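Local structure of tyrosine-protein phosphatase non-receptor type 18 (Homo sapiens, 2OC3) at residues A[118-123]-A[159-164]; A[147-152]-A[191-196]; A[247-252]-A[260-265]; A[266-271]-A[283-288]. The protein removes phosphate from phosphotyrosine in proteins, including autophosphorylated tyrosine kinases, this chain being its catalytic domain. All coordinates share one frame; numbering follows the deposited sequence. Where two conformers were deposited one is given.

Interaction 1 of 4, residues A[118-123]-A[159-164]; sequences DFWRLV and GLFCIT
Trp120 and Arg121 of helix 116-125 meet Phe161 and Ile163 of strand 161-170. The contact packs a helix against the large mixed sheet of the protein tyrosine phosphatase fold. The short helix and strand axes pass 10.3 Å apart at 82°.

Asp118 does not touch the strand, but its OD1 forms a salt bridge with Arg121 NH1 at 2.8 Å, met from above the carboxylate plane. Phe119 CD2 lies against one face of the Trp120 indole, toward the rim. Trp120 carries most of the contact. Its CB sits over the centre of the Phe161 ring, 3.7 Å from the centroid, a CH-pi contact. Its CG lies beside the backbone N (chi1 -74°), which swings the indole past Phe161 to Ile163. An alanine here would keep the CB contact but is likely to open a gap beside Ile163, whose methyl would lose the indole face. Arg121 lends its CG, 4.2 Å from Phe161 CE2, and then turns away at chi3. Its NH2 reaches the carbonyl oxygens of Leu81 and Ser88.

Phe161 also stacks on Phe184. On the face opposite Phe119, Ile163 CD1 makes a CH-pi contact over the six-membered ring, 3.5 Å from Trp120 CE2.

Interaction 2 of 4, residues A[147-152]-A[191-196]; sequences RYWAQE and VYQLQY
The Trp149 ring is covered on both faces. Gln193 OE1 lies 3.8 Å above the plane of one face, toward the rim. Arg147 CG lies over the centre of the other face. Tyr148 CD1 approaches the indole edge in plane, while Trp149 CE3 sits over the centre of the Tyr148 ring. The two aromatic residues thus pack directly on each other.

Here a loop closes over strand 187-196 of the central mixed sheet of the phosphatase fold. Tyr148 and Trp149 both have CG between the backbone N and carbonyl carbon (chi1 55° and 60°). These torsions help bring both rings to the glutamine side chains of the strand.

Gln193 NE2 donates to Tyr148 OH at 3.0 Å. The bond is bent, with an N-H...O angle of 144°, and the hydroxyl is tilted out of the amide plane. The same nitrogen lies 3.3 Å from Trp149 CE3. Gln193 OE1 is held by Arg178, so both ends of this buried amide have partners. A leucine in its place would probably leave Tyr148 OH without this donor and Arg178 without one acceptor.

Tyr148 OH also bonds His232, beside the predicted catalytic Cys233. Arg178 makes a cation-pi contact with Trp149 and bonds Gln195 OE1 as well, linking the indole to both glutamines. Gln195 NE2 is held by the carbonyl oxygen of Cys135. The Gln195 amide plane is turned 56° from the indole, and its OE1 stands 4.0 Å from Trp149 CZ2.

Interaction 3 of 4, residues A[247-252]-A[260-265]; sequences DYVRQL and PDFSLF
The Phe262 ring meets Val249 with its edge. Val249 CG2 lies near the ring plane, 3.8 Å from Phe262 CZ, and Val249 CG1 is 3.9 Å from the same carbon. Both methyls thus meet the far corner of the ring, with CG1 farther from its plane on the same side. This is apolar packing between helix 238-254, which follows the phosphate-binding loop of the phosphatase domain, and the turn leading into helix 264-272.

The Val249 and Phe262 side chains are set obliquely to each other. The CB of Phe262 points toward the helix, and with CG anti to the backbone N (chi1 174°) the ring carries on so that CZ and CE1 meet it. Leu252, one helical turn after Val249, also meets the ring at an oblique angle. Its CD1 is 3.9 Å from Phe262 CE1. Val249 and Leu252 thus take neighbouring carbons of one ring, CZ and CE1.

Leu264 crosses Val249 at about a right angle. Its CB does not point at the helix, but the branch ends close by. Val249 CG2 is consequently shared between the phenyl ring and the Leu264 methyl.

Leu264 N lies 4.1 Å above the Phe262 ring plane, toward the rim. Ser263 is the N-cap of helix 264-272, and its OG accepts a hydrogen bond from Asp266 N. Phe15 meets the Phe262 ring edge-to-face, and Phe296 of helix 282-296 packs on Val249. The contact lies away from the annotated substrate-binding residues. Across the right-angled pair, Val249 CG2 and Leu264 CD1 are 4.0 Å apart.

Interaction 4 of 4, residues A[266-271]-A[283-288]; sequences DVVLKM and EQYRFL
Val268 reaches from helix 264-272 to Tyr285 and Leu288 of helix 282-296. Its CB points at the opposite helix and lies 4.2 Å from Tyr285 CE1. From there the valine forks. CG1 is anti to the backbone N (chi1 174°), which sets CG2 beside that nitrogen and against both partners.

CG2 approaches the Tyr285 ring at its edge, near the ring plane, and is 3.9 Å from CE1. The same methyl meets Leu288 CD2 tip to tip at 3.4 Å. That is closer than usual for two carbons, so the packing is tight at this point.

The contact joins two helices of the phosphatase domain, and the loop between them holds Gln280, a substrate-binding residue by similarity. Val279 of that loop also packs on Val268. Gln284, on the second helix, accepts a hydrogen bond from Gln280 N through its OE1.

Tyr285 comes in obliquely to the valine, and its phenol OH is hydrogen-bonded to Glu33 of helix 29-47. Tyr289 meets the ring edge-to-face. Leu288 also touches Thr245 and Val246 of helix 238-254.

The four contacts form two pairs on opposite sides of the chain's centre. Interactions 1 and 2 have centres about 12 Å apart and share the large mixed sheet. Their segments alternate along the chain, and a weak hydrogen bond, Trp120 NE1 to Tyr148 O, joins them. Interactions 3 and 4 follow in series, with centres about 10 Å apart, and share helix 264-272. Interactions 1 and 3, about 34 Å apart between centres, lie away from the annotated sites. Interactions 2 and 4 are nearer the catalytic site: between side chains, Gln195 is about 10 Å from the predicted nucleophile Cys233 and Tyr285 about 9 Å from Gln280. One pair packs around the sheet, the other among the C-terminal helices.

Interaction 1 of 4, residues A[118-123]-A[159-164]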
# COMPACT_ATOMS: atom_id res chain seq x y z
N ASP A 118 -12.35 1.71 11.19
CA ASP A 118 -12.29 2.42 9.91
C ASP A 118 -11.53 1.64 8.82
O ASP A 118 -11.90 1.62 7.65
CB ASP A 118 -11.71 3.80 10.09
CG ASP A 118 -12.58 4.69 10.98
OD1 ASP A 118 -13.82 4.47 11.02
OD2 ASP A 118 -11.98 5.61 11.61
N PHE A 119 -10.45 0.98 9.23
CA PHE A 119 -9.71 0.10 8.33
C PHE A 119 -10.62 -0.99 7.75
O PHE A 119 -10.63 -1.22 6.55
CB PHE A 119 -8.52 -0.51 9.07
CG PHE A 119 -7.71 -1.42 8.25
CD1 PHE A 119 -6.67 -0.92 7.48
CD2 PHE A 119 -7.92 -2.78 8.29
CE1 PHE A 119 -5.86 -1.79 6.74
CE2 PHE A 119 -7.15 -3.64 7.53
CZ PHE A 119 -6.13 -3.13 6.75
N TRP A 120 -11.41 -1.63 8.60
CA TRP A 120 -12.35 -2.67 8.08
C TRP A 120 -13.49 -2.07 7.26
O TRP A 120 -13.91 -2.66 6.28
CB TRP A 120 -12.83 -3.60 9.19
CG TRP A 120 -11.75 -4.55 9.61
CD1 TRP A 120 -11.09 -4.58 10.80
CD2 TRP A 120 -11.18 -5.59 8.80
NE1 TRP A 120 -10.13 -5.56 10.77
CE2 TRP A 120 -10.18 -6.22 9.58
CE3 TRP A 120 -11.42 -6.06 7.52
CZ2 TRP A 120 -9.41 -7.29 9.09
CZ3 TRP A 120 -10.67 -7.15 7.06
CH2 TRP A 120 -9.67 -7.72 7.84
N ARG A 121 -13.97 -0.87 7.60
CA ARG A 121 -14.94 -0.21 6.73
C ARG A 121 -14.38 0.00 5.31
O ARG A 121 -15.07 -0.18 4.30
CB ARG A 121 -15.34 1.15 7.31
CG ARG A 121 -16.24 1.10 8.55
CD ARG A 121 -16.30 2.48 9.28
NE ARG A 121 -16.97 3.46 8.46
CZ ARG A 121 -16.72 4.78 8.44
NH1 ARG A 121 -15.78 5.37 9.19
NH2 ARG A 121 -17.47 5.50 7.65
N LEU A 122 -13.10 0.39 5.25
CA LEU A 122 -12.40 0.59 3.98
C LEU A 122 -12.37 -0.74 3.22
O LEU A 122 -12.81 -0.81 2.07
CB LEU A 122 -10.98 1.14 4.21
CG LEU A 122 -10.06 1.37 3.02
CD1 LEU A 122 -8.93 2.31 3.44
CD2 LEU A 122 -9.44 0.09 2.51
N VAL A 123 -11.87 -1.80 3.88
CA VAL A 123 -11.74 -3.09 3.22
C VAL A 123 -13.12 -3.57 2.72
O VAL A 123 -13.27 -4.04 1.60
CB VAL A 123 -11.10 -4.09 4.19
CG1 VAL A 123 -11.22 -5.52 3.65
CG2 VAL A 123 -9.65 -3.69 4.46
N GLY A 159 -15.85 -3.37 16.48
CA GLY A 159 -17.15 -2.83 16.17
C GLY A 159 -18.04 -3.95 15.66
O GLY A 159 -18.09 -5.05 16.24
N LEU A 160 -18.68 -3.67 14.54
CA LEU A 160 -19.60 -4.59 13.91
C LEU A 160 -18.92 -5.69 13.03
O LEU A 160 -19.64 -6.48 12.43
CB LEU A 160 -20.58 -3.79 13.06
CG LEU A 160 -21.54 -2.83 13.79
CD1 LEU A 160 -22.36 -2.07 12.74
CD2 LEU A 160 -22.44 -3.59 14.75
N PHE A 161 -17.59 -5.73 13.00
CA PHE A 161 -16.83 -6.73 12.23
C PHE A 161 -16.30 -7.83 13.13
O PHE A 161 -15.75 -7.55 14.18
CB PHE A 161 -15.65 -6.08 11.51
CG PHE A 161 -16.05 -5.13 10.45
CD1 PHE A 161 -16.25 -5.56 9.16
CD2 PHE A 161 -16.26 -3.80 10.75
CE1 PHE A 161 -16.67 -4.65 8.19
CE2 PHE A 161 -16.63 -2.89 9.75
CZ PHE A 161 -16.85 -3.33 8.49
N CYS A 162 -16.43 -9.09 12.70
CA CYS A 162 -15.88 -10.23 13.38
C CYS A 162 -14.89 -10.86 12.41
O CYS A 162 -15.29 -11.27 11.31
CB CYS A 162 -16.99 -11.20 13.77
SG CYS A 162 -16.33 -12.67 14.58
N ILE A 163 -13.62 -10.85 12.80
CA ILE A 163 -12.55 -11.41 11.99
C ILE A 163 -12.14 -12.76 12.57
O ILE A 163 -11.87 -12.86 13.76
CB ILE A 163 -11.30 -10.47 11.97
CG1 ILE A 163 -11.73 -8.99 11.86
CG2 ILE A 163 -10.30 -10.90 10.87
CD1 ILE A 163 -12.44 -8.66 10.58
N THR A 164 -12.13 -13.78 11.71
CA THR A 164 -11.73 -15.14 12.09
C THR A 164 -10.56 -15.61 11.26
O THR A 164 -10.52 -15.39 10.07
CB THR A 164 -12.91 -16.10 11.90
OG1 THR A 164 -14.01 -15.66 12.70
CG2 THR A 164 -12.55 -17.50 12.29

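Interaction 2 of 4, residues A[147-152]-A[191-196]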
# COMPACT_ATOMS: atom_id res chain seq x y z
N ARG A 147 -2.60 -4.85 15.48
CA ARG A 147 -3.06 -6.10 14.92
C ARG A 147 -4.55 -5.95 14.61
O ARG A 147 -5.37 -5.66 15.50
CB ARG A 147 -2.85 -7.26 15.89
CG ARG A 147 -3.50 -8.52 15.40
CD ARG A 147 -3.01 -9.73 16.13
NE ARG A 147 -3.35 -9.72 17.55
CZ ARG A 147 -4.53 -10.09 18.04
NH1 ARG A 147 -5.55 -10.45 17.25
NH2 ARG A 147 -4.74 -10.07 19.37
N TYR A 148 -4.89 -6.16 13.35
CA TYR A 148 -6.27 -6.13 12.88
C TYR A 148 -6.79 -7.47 12.42
O TYR A 148 -7.95 -7.57 12.01
CB TYR A 148 -6.40 -5.10 11.78
CG TYR A 148 -5.44 -5.31 10.62
CD1 TYR A 148 -5.74 -6.21 9.58
CD2 TYR A 148 -4.27 -4.55 10.51
CE1 TYR A 148 -4.91 -6.41 8.52
CE2 TYR A 148 -3.39 -4.77 9.42
CZ TYR A 148 -3.74 -5.67 8.41
OH TYR A 148 -2.94 -5.84 7.32
N TRP A 149 -5.93 -8.47 12.43
CA TRP A 149 -6.25 -9.86 12.05
C TRP A 149 -6.44 -10.68 13.32
O TRP A 149 -5.97 -10.31 14.41
CB TRP A 149 -5.16 -10.43 11.16
CG TRP A 149 -3.81 -10.47 11.80
CD1 TRP A 149 -3.29 -11.48 12.51
CD2 TRP A 149 -2.81 -9.41 11.82
NE1 TRP A 149 -2.05 -11.15 12.99
CE2 TRP A 149 -1.73 -9.88 12.58
CE3 TRP A 149 -2.73 -8.12 11.27
CZ2 TRP A 149 -0.59 -9.15 12.78
CZ3 TRP A 149 -1.58 -7.37 11.50
CH2 TRP A 149 -0.54 -7.88 12.28
N ALA A 150 -7.13 -11.81 13.16
CA ALA A 150 -7.45 -12.71 14.26
C ALA A 150 -6.32 -13.68 14.43
O ALA A 150 -5.49 -13.89 13.54
CB ALA A 150 -8.75 -13.45 13.97
N GLN A 151 -6.27 -14.25 15.63
CA GLN A 151 -5.32 -15.31 15.93
C GLN A 151 -6.05 -16.64 16.08
O GLN A 151 -7.27 -16.70 16.11
CB GLN A 151 -4.48 -14.94 17.16
CG GLN A 151 -3.55 -13.77 16.81
CD GLN A 151 -2.63 -13.30 17.93
OE1 GLN A 151 -1.49 -12.90 17.68
NE2 GLN A 151 -3.14 -13.30 19.17
N GLU A 152 -5.27 -17.72 16.11
CA GLU A 152 -5.84 -19.07 16.14
C GLU A 152 -6.79 -19.23 17.31
O GLU A 152 -6.42 -18.93 18.45
CB GLU A 152 -4.73 -20.12 16.20
CG GLU A 152 -5.23 -21.57 16.26
N VAL A 191 -10.97 -12.73 3.01
CA VAL A 191 -9.95 -11.68 2.77
C VAL A 191 -8.60 -12.33 3.05
O VAL A 191 -8.41 -12.96 4.10
CB VAL A 191 -10.14 -10.45 3.64
CG1 VAL A 191 -9.00 -9.44 3.42
CG2 VAL A 191 -11.52 -9.79 3.30
N TYR A 192 -7.70 -12.24 2.08
CA TYR A 192 -6.33 -12.70 2.25
C TYR A 192 -5.44 -11.56 2.65
O TYR A 192 -5.54 -10.48 2.04
CB TYR A 192 -5.83 -13.31 0.94
CG TYR A 192 -6.54 -14.62 0.58
CD1 TYR A 192 -6.09 -15.82 1.11
CD2 TYR A 192 -7.65 -14.66 -0.23
CE1 TYR A 192 -6.72 -17.04 0.84
CE2 TYR A 192 -8.32 -15.90 -0.53
CZ TYR A 192 -7.81 -17.07 0.02
OH TYR A 192 -8.43 -18.30 -0.25
N GLN A 193 -4.57 -11.80 3.62
CA GLN A 193 -3.58 -10.80 4.05
C GLN A 193 -2.18 -11.36 3.91
O GLN A 193 -1.87 -12.44 4.45
CB GLN A 193 -3.81 -10.43 5.50
CG GLN A 193 -2.86 -9.33 6.05
CD GLN A 193 -2.38 -9.58 7.46
OE1 GLN A 193 -2.45 -10.69 7.96
NE2 GLN A 193 -1.93 -8.52 8.14
N LEU A 194 -1.35 -10.66 3.16
CA LEU A 194 0.02 -11.00 3.02
C LEU A 194 0.83 -10.04 3.86
O LEU A 194 0.60 -8.84 3.76
CB LEU A 194 0.45 -10.92 1.59
CG LEU A 194 -0.05 -12.00 0.64
CD1 LEU A 194 -0.23 -11.51 -0.83
CD2 LEU A 194 0.85 -13.20 0.69
N GLN A 195 1.74 -10.55 4.68
CA GLN A 195 2.52 -9.70 5.57
C GLN A 195 3.99 -9.96 5.33
O GLN A 195 4.44 -11.09 5.39
CB GLN A 195 2.19 -9.95 7.05
CG GLN A 195 2.90 -8.90 7.95
CD GLN A 195 2.75 -9.13 9.43
OE1 GLN A 195 2.08 -10.07 9.88
NE2 GLN A 195 3.39 -8.25 10.22
N TYR A 196 4.74 -8.92 5.01
CA TYR A 196 6.19 -8.96 4.87
C TYR A 196 6.75 -8.85 6.30
O TYR A 196 6.37 -7.92 7.05
CB TYR A 196 6.68 -7.79 3.97
CG TYR A 196 8.05 -8.05 3.44
CD1 TYR A 196 8.23 -8.49 2.15
CD2 TYR A 196 9.18 -7.90 4.23
CE1 TYR A 196 9.50 -8.80 1.67
CE2 TYR A 196 10.44 -8.21 3.76
CZ TYR A 196 10.59 -8.65 2.48
OH TYR A 196 11.87 -8.98 2.01

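Interaction 3 of 4, residues A[247-252]-A[260-265]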
# COMPACT_ATOMS: atom_id res chain seq x y z
N ASP A 247 4.09 -3.65 -8.40
CA ASP A 247 2.92 -4.28 -9.00
C ASP A 247 2.52 -3.58 -10.27
O ASP A 247 2.14 -4.25 -11.24
CB ASP A 247 1.71 -4.28 -8.07
CG ASP A 247 0.52 -4.93 -8.70
OD1 ASP A 247 0.49 -6.18 -8.73
OD2 ASP A 247 -0.38 -4.22 -9.17
N TYR A 248 2.49 -2.24 -10.26
CA TYR A 248 2.16 -1.47 -11.47
C TYR A 248 3.07 -1.88 -12.65
O TYR A 248 2.60 -2.17 -13.78
CB TYR A 248 2.28 0.02 -11.15
CG TYR A 248 1.87 0.97 -12.25
CD1 TYR A 248 0.64 1.63 -12.19
CD2 TYR A 248 2.75 1.30 -13.28
CE1 TYR A 248 0.27 2.55 -13.17
CE2 TYR A 248 2.38 2.21 -14.27
CZ TYR A 248 1.14 2.81 -14.20
OH TYR A 248 0.74 3.75 -15.14
N VAL A 249 4.38 -1.89 -12.41
CA VAL A 249 5.34 -2.23 -13.46
C VAL A 249 5.16 -3.69 -13.89
O VAL A 249 5.24 -4.02 -15.10
CB VAL A 249 6.77 -1.89 -13.07
CG1 VAL A 249 7.77 -2.32 -14.18
CG2 VAL A 249 6.88 -0.40 -12.77
N ARG A 250 4.88 -4.58 -12.95
CA ARG A 250 4.67 -5.97 -13.30
C ARG A 250 3.42 -6.13 -14.14
O ARG A 250 3.40 -6.96 -15.05
CB ARG A 250 4.57 -6.82 -12.04
CG ARG A 250 4.49 -8.31 -12.29
CD ARG A 250 4.72 -9.10 -11.03
NE ARG A 250 4.52 -10.53 -11.28
CZ ARG A 250 3.33 -11.13 -11.25
NH1 ARG A 250 2.22 -10.51 -10.94
NH2 ARG A 250 3.26 -12.44 -11.52
N GLN A 251 2.37 -5.38 -13.87
CA GLN A 251 1.17 -5.45 -14.68
C GLN A 251 1.46 -4.97 -16.10
O GLN A 251 0.98 -5.59 -17.07
CB GLN A 251 0.04 -4.66 -14.06
CG GLN A 251 -0.45 -5.30 -12.75
CD GLN A 251 -0.93 -6.74 -12.94
OE1 GLN A 251 -0.19 -7.72 -12.77
NE2 GLN A 251 -2.20 -6.85 -13.28
N LEU A 252 2.24 -3.91 -16.25
CA LEU A 252 2.66 -3.47 -17.61
C LEU A 252 3.40 -4.59 -18.31
O LEU A 252 3.17 -4.88 -19.49
CB LEU A 252 3.56 -2.24 -17.57
CG LEU A 252 2.92 -0.91 -17.13
CD1 LEU A 252 4.01 0.19 -17.11
CD2 LEU A 252 1.71 -0.56 -18.01
N PRO A 260 8.95 1.71 -25.29
CA PRO A 260 10.40 1.82 -25.43
C PRO A 260 11.01 3.00 -24.66
O PRO A 260 12.19 2.97 -24.33
CB PRO A 260 10.60 2.01 -26.95
CG PRO A 260 9.30 2.53 -27.43
CD PRO A 260 8.27 1.87 -26.59
N ASP A 261 10.18 3.99 -24.37
CA ASP A 261 10.58 5.11 -23.53
C ASP A 261 10.07 4.96 -22.10
O ASP A 261 9.85 5.96 -21.42
CB ASP A 261 10.07 6.42 -24.13
CG ASP A 261 8.56 6.45 -24.29
OD1 ASP A 261 7.87 5.43 -24.00
OD2 ASP A 261 8.05 7.51 -24.71
N PHE A 262 9.84 3.72 -21.66
CA PHE A 262 9.43 3.47 -20.28
C PHE A 262 10.36 4.17 -19.30
O PHE A 262 11.60 4.10 -19.40
CB PHE A 262 9.42 1.98 -19.98
CG PHE A 262 9.14 1.66 -18.53
CD1 PHE A 262 7.89 1.91 -17.98
CD2 PHE A 262 10.12 1.14 -17.73
CE1 PHE A 262 7.64 1.62 -16.61
CE2 PHE A 262 9.87 0.84 -16.39
CZ PHE A 262 8.62 1.09 -15.86
N SER A 263 9.75 4.82 -18.31
CA SER A 263 10.46 5.60 -17.34
C SER A 263 9.93 5.22 -15.94
O SER A 263 8.78 5.51 -15.61
CB SER A 263 10.17 7.08 -17.58
OG SER A 263 10.73 7.89 -16.54
N LEU A 264 10.80 4.62 -15.16
CA LEU A 264 10.47 4.31 -13.75
C LEU A 264 10.36 5.62 -12.95
O LEU A 264 9.52 5.75 -12.04
CB LEU A 264 11.51 3.36 -13.18
CG LEU A 264 11.27 2.68 -11.85
CD1 LEU A 264 9.91 2.00 -11.86
CD2 LEU A 264 12.38 1.66 -11.62
N PHE A 265 11.14 6.63 -13.35
CA PHE A 265 11.07 7.96 -12.77
C PHE A 265 9.64 8.49 -12.87
O PHE A 265 9.06 8.99 -11.90
CB PHE A 265 12.09 8.88 -13.48
CG PHE A 265 12.00 10.32 -13.08
CD1 PHE A 265 12.89 10.86 -12.14
CD2 PHE A 265 11.06 11.15 -13.64
CE1 PHE A 265 12.79 12.19 -11.78
CE2 PHE A 265 10.96 12.48 -13.29
CZ PHE A 265 11.84 12.99 -12.36

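Interaction 4 of 4, residues A[266-271]-A[283-288]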
# COMPACT_ATOMS: atom_id res chain seq x y z
N ASP A 266 9.05 8.38 -14.06
CA ASP A 266 7.73 8.94 -14.28
C ASP A 266 6.66 8.21 -13.46
O ASP A 266 5.71 8.83 -12.99
CB ASP A 266 7.35 8.85 -15.77
CG ASP A 266 8.15 9.80 -16.65
OD1 ASP A 266 8.81 10.74 -16.13
OD2 ASP A 266 8.11 9.61 -17.89
N VAL A 267 6.83 6.90 -13.29
CA VAL A 267 5.87 6.10 -12.50
C VAL A 267 5.90 6.54 -11.04
O VAL A 267 4.86 6.81 -10.45
CB VAL A 267 6.15 4.58 -12.60
CG1 VAL A 267 5.23 3.79 -11.66
CG2 VAL A 267 6.00 4.10 -14.08
N VAL A 268 7.10 6.64 -10.48
CA VAL A 268 7.24 7.04 -9.08
C VAL A 268 6.74 8.48 -8.86
O VAL A 268 6.02 8.74 -7.91
CB VAL A 268 8.66 6.86 -8.59
CG1 VAL A 268 8.82 7.43 -7.16
CG2 VAL A 268 9.05 5.34 -8.65
N LEU A 269 7.11 9.39 -9.77
CA LEU A 269 6.63 10.77 -9.63
C LEU A 269 5.12 10.81 -9.63
O LEU A 269 4.49 11.50 -8.83
CB LEU A 269 7.17 11.67 -10.74
CG LEU A 269 6.85 13.16 -10.63
CD1 LEU A 269 7.21 13.70 -9.24
CD2 LEU A 269 7.60 13.88 -11.76
N LYS A 270 4.51 10.08 -10.55
CA LYS A 270 3.03 10.03 -10.59
C LYS A 270 2.40 9.48 -9.30
O LYS A 270 1.40 9.99 -8.84
CB LYS A 270 2.55 9.25 -11.82
CG LYS A 270 2.75 9.93 -13.16
CD LYS A 270 1.88 9.31 -14.26
N MET A 271 3.02 8.46 -8.70
CA MET A 271 2.61 7.88 -7.43
C MET A 271 2.66 8.94 -6.31
O MET A 271 1.77 9.05 -5.46
CB MET A 271 3.53 6.70 -7.10
CG MET A 271 3.41 5.48 -8.06
SD MET A 271 2.52 4.11 -7.32
CE MET A 271 3.32 4.17 -5.74
N GLU A 283 17.36 4.74 -0.93
CA GLU A 283 17.59 3.30 -0.84
C GLU A 283 16.35 2.52 -1.35
O GLU A 283 16.50 1.50 -2.03
CB GLU A 283 17.96 2.89 0.57
N GLN A 284 15.16 3.01 -1.04
CA GLN A 284 13.95 2.40 -1.58
C GLN A 284 13.90 2.52 -3.09
O GLN A 284 13.49 1.57 -3.76
CB GLN A 284 12.71 3.01 -0.96
CG GLN A 284 12.51 2.57 0.48
CD GLN A 284 11.47 3.39 1.27
OE1 GLN A 284 10.93 4.36 0.73
NE2 GLN A 284 11.24 3.04 2.54
N TYR A 285 14.27 3.67 -3.64
CA TYR A 285 14.26 3.88 -5.08
C TYR A 285 15.26 2.96 -5.77
O TYR A 285 14.96 2.37 -6.79
CB TYR A 285 14.56 5.36 -5.42
CG TYR A 285 14.34 5.76 -6.86
CD1 TYR A 285 13.05 5.90 -7.36
CD2 TYR A 285 15.41 6.03 -7.72
CE1 TYR A 285 12.81 6.25 -8.66
CE2 TYR A 285 15.17 6.44 -9.03
CZ TYR A 285 13.85 6.53 -9.49
OH TYR A 285 13.57 6.93 -10.78
N ARG A 286 16.44 2.79 -5.17
CA ARG A 286 17.44 1.87 -5.73
C ARG A 286 16.90 0.42 -5.67
O ARG A 286 17.06 -0.34 -6.63
CB ARG A 286 18.77 1.97 -4.98
CG ARG A 286 19.58 3.22 -5.24
CD ARG A 286 20.93 3.17 -4.47
NE ARG A 286 21.71 4.40 -4.68
CZ ARG A 286 22.41 4.68 -5.78
NH1 ARG A 286 22.46 3.80 -6.78
NH2 ARG A 286 23.06 5.83 -5.88
N PHE A 287 16.29 0.05 -4.54
CA PHE A 287 15.68 -1.29 -4.38
C PHE A 287 14.60 -1.55 -5.45
O PHE A 287 14.51 -2.66 -6.05
CB PHE A 287 15.10 -1.42 -3.00
CG PHE A 287 14.50 -2.77 -2.69
CD1 PHE A 287 15.28 -3.90 -2.63
CD2 PHE A 287 13.17 -2.87 -2.32
CE1 PHE A 287 14.71 -5.11 -2.28
CE2 PHE A 287 12.62 -4.09 -1.95
CZ PHE A 287 13.40 -5.19 -1.95
N LEU A 288 13.79 -0.53 -5.72
CA LEU A 288 12.78 -0.61 -6.75
C LEU A 288 13.44 -0.84 -8.12
O LEU A 288 12.99 -1.69 -8.91
CB LEU A 288 11.95 0.69 -6.69
CG LEU A 288 10.89 0.89 -7.75
CD1 LEU A 288 9.75 -0.18 -7.64
CD2 LEU A 288 10.34 2.33 -7.64